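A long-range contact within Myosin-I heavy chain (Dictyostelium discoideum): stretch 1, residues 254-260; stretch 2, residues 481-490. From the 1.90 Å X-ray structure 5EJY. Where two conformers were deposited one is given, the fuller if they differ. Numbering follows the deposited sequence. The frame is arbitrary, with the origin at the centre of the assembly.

Stretch 1, residues 254-260: IERDIAP
Stretch 2 (481-490) TGDVQKLVSL

Stretch 1 enters as an extended strand, and its backbone stays open through Ala259 (phi/psi near -65/153); it meets the start of a helix running from Val484, and the two residues just before it. The CA atoms of Arg256 and Asp483 lie 5.8 Å apart, those of Asp257 and Lys486 5.3 Å. Glu255, m at chi1 and t at chi2, points sideways; a water O lies 2.6 Å from Glu255 OE1, to which it donates, and accepts a weak bond from Lys486 NZ at 3.4 Å, at the end of an all-t chain. Arg256 (-133/141; m, m, t, chi4 -90°) folds back so that NH1 donates to Glu255 O at 2.9 Å. One face of its guanidinium lies over Gly482 O, 3.1 Å from NE, an angle too poor for a hydrogen bond; Gly482, lacking a side chain, leaves this approach open. Asp257 (-64/146, chi1 t) is the hub. Its N donates to Asp483 OD2 at 2.8 Å and weakly to OD1 at 3.4 Å. Asp483 (-114/71, chi1 t) suits the N-cap: its short carboxylate also accepts from Lys486 N, at OD1, 3.2 Å away, thus joining the backbone of stretch 1 to the helix start. In return Gln485, t at chi1 and chi2, reaches from the helix, NE2 donating to Asp257 OD2 at 2.9 Å. Ile258 points away. The CA-to-CB bond of Ala259 points sideways, and its CB lies 3.7 Å from Gln485 NE2.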

# COMPACT_ATOMS: atom_id res chain seq x y z
N ILE A 254 3.97 -12.23 -7.40
CA ILE A 254 5.05 -11.94 -6.47
C ILE A 254 4.55 -10.97 -5.39
O ILE A 254 4.16 -9.86 -5.69
CB ILE A 254 6.25 -11.29 -7.19
CG1 ILE A 254 6.68 -12.15 -8.39
CG2 ILE A 254 7.41 -11.05 -6.22
CD1 ILE A 254 6.92 -13.61 -8.05
N GLU A 255 4.60 -11.40 -4.13
CA GLU A 255 4.12 -10.58 -3.01
C GLU A 255 5.22 -9.75 -2.37
O GLU A 255 6.35 -10.23 -2.18
CB GLU A 255 3.48 -11.46 -1.93
CG GLU A 255 2.33 -12.31 -2.38
CD GLU A 255 1.74 -13.13 -1.24
OE1 GLU A 255 2.36 -13.17 -0.15
OE2 GLU A 255 0.66 -13.72 -1.43
N ARG A 256 4.89 -8.51 -2.02
CA ARG A 256 5.80 -7.65 -1.27
C ARG A 256 5.06 -6.98 -0.12
O ARG A 256 3.90 -6.55 -0.26
CB ARG A 256 6.43 -6.58 -2.16
CG ARG A 256 7.46 -7.08 -3.19
CD ARG A 256 8.78 -7.52 -2.51
NE ARG A 256 9.74 -8.02 -3.49
CZ ARG A 256 9.83 -9.29 -3.88
NH1 ARG A 256 9.02 -10.21 -3.36
NH2 ARG A 256 10.74 -9.65 -4.79
N ASP A 257 5.74 -6.88 1.01
CA ASP A 257 5.20 -6.29 2.22
C ASP A 257 4.91 -4.81 2.00
O ASP A 257 5.62 -4.13 1.25
CB ASP A 257 6.23 -6.46 3.35
CG ASP A 257 5.76 -5.88 4.67
OD1 ASP A 257 4.89 -6.51 5.30
OD2 ASP A 257 6.26 -4.82 5.09
N ILE A 258 3.86 -4.32 2.64
CA ILE A 258 3.59 -2.88 2.67
C ILE A 258 3.71 -2.44 4.12
O ILE A 258 3.04 -2.98 5.00
CB ILE A 258 2.18 -2.56 2.12
CG1 ILE A 258 2.04 -2.98 0.65
CG2 ILE A 258 1.87 -1.06 2.27
CD1 ILE A 258 0.57 -2.87 0.11
N ALA A 259 4.58 -1.47 4.41
CA ALA A 259 4.75 -1.00 5.79
C ALA A 259 3.48 -0.33 6.33
O ALA A 259 2.70 0.22 5.57
CB ALA A 259 5.93 -0.05 5.89
N PRO A 260 3.30 -0.37 7.66
CA PRO A 260 2.06 0.15 8.26
C PRO A 260 1.81 1.60 7.91
O PRO A 260 0.65 1.96 7.72
CB PRO A 260 2.32 0.01 9.76
CG PRO A 260 3.25 -1.16 9.87
CD PRO A 260 4.17 -1.00 8.67
N THR A 481 16.73 -12.76 0.47
CA THR A 481 15.30 -12.96 0.28
C THR A 481 14.77 -11.85 -0.61
O THR A 481 15.31 -10.74 -0.60
CB THR A 481 14.56 -12.99 1.64
OG1 THR A 481 13.19 -13.34 1.42
CG2 THR A 481 14.65 -11.62 2.34
N GLY A 482 13.74 -12.15 -1.38
CA GLY A 482 13.18 -11.15 -2.27
C GLY A 482 12.44 -10.03 -1.53
O GLY A 482 12.37 -8.91 -2.01
N ASP A 483 11.88 -10.35 -0.37
CA ASP A 483 11.08 -9.36 0.37
C ASP A 483 11.76 -9.00 1.67
O ASP A 483 11.30 -9.36 2.75
CB ASP A 483 9.69 -9.92 0.65
CG ASP A 483 8.67 -8.84 1.08
OD1 ASP A 483 9.05 -7.73 1.48
OD2 ASP A 483 7.48 -9.11 1.02
N VAL A 484 12.86 -8.26 1.57
CA VAL A 484 13.67 -7.89 2.74
C VAL A 484 12.84 -7.15 3.79
O VAL A 484 12.96 -7.40 4.98
CB VAL A 484 14.90 -7.06 2.35
CG1 VAL A 484 15.68 -6.60 3.59
CG2 VAL A 484 15.80 -7.86 1.42
N GLN A 485 11.99 -6.22 3.35
CA GLN A 485 11.21 -5.45 4.31
C GLN A 485 10.32 -6.34 5.17
O GLN A 485 10.14 -6.08 6.36
CB GLN A 485 10.39 -4.36 3.60
CG GLN A 485 9.58 -3.49 4.55
CD GLN A 485 8.82 -2.40 3.82
OE1 GLN A 485 9.40 -1.40 3.40
NE2 GLN A 485 7.52 -2.59 3.65
N LYS A 486 9.74 -7.38 4.58
CA LYS A 486 8.92 -8.32 5.33
C LYS A 486 9.74 -8.98 6.43
O LYS A 486 9.31 -9.04 7.59
CB LYS A 486 8.33 -9.40 4.41
CG LYS A 486 7.39 -10.36 5.12
CD LYS A 486 6.86 -11.46 4.20
CE LYS A 486 5.92 -12.42 4.96
NZ LYS A 486 5.38 -13.57 4.14
N LEU A 487 10.92 -9.47 6.08
CA LEU A 487 11.77 -10.16 7.06
C LEU A 487 12.19 -9.21 8.19
O LEU A 487 12.06 -9.55 9.36
CB LEU A 487 12.99 -10.77 6.38
CG LEU A 487 13.92 -11.58 7.29
CD1 LEU A 487 13.11 -12.59 8.10
CD2 LEU A 487 14.97 -12.27 6.46
N VAL A 488 12.69 -8.02 7.84
CA VAL A 488 13.07 -7.03 8.85
C VAL A 488 11.90 -6.67 9.77
O VAL A 488 12.04 -6.65 11.00
CB VAL A 488 13.61 -5.73 8.19
CG1 VAL A 488 13.76 -4.60 9.24
CG2 VAL A 488 14.95 -6.00 7.49
N SER A 489 10.74 -6.37 9.18
CA SER A 489 9.60 -5.96 10.01
C SER A 489 9.08 -7.10 10.87
O SER A 489 8.62 -6.87 11.99
CB SER A 489 8.47 -5.33 9.15
OG SER A 489 7.90 -6.30 8.30
N LEU A 490 9.15 -8.33 10.38
CA LEU A 490 8.73 -9.46 11.20
C LEU A 490 9.63 -9.57 12.42
O LEU A 490 9.17 -9.76 13.54
CB LEU A 490 8.80 -10.77 10.41
CG LEU A 490 7.71 -11.00 9.36
CD1 LEU A 490 8.03 -12.26 8.55
CD2 LEU A 490 6.35 -11.11 10.05
O HOH W 1 3.43 -11.90 1.84
O HOH W 2 8.23 -4.53 0.49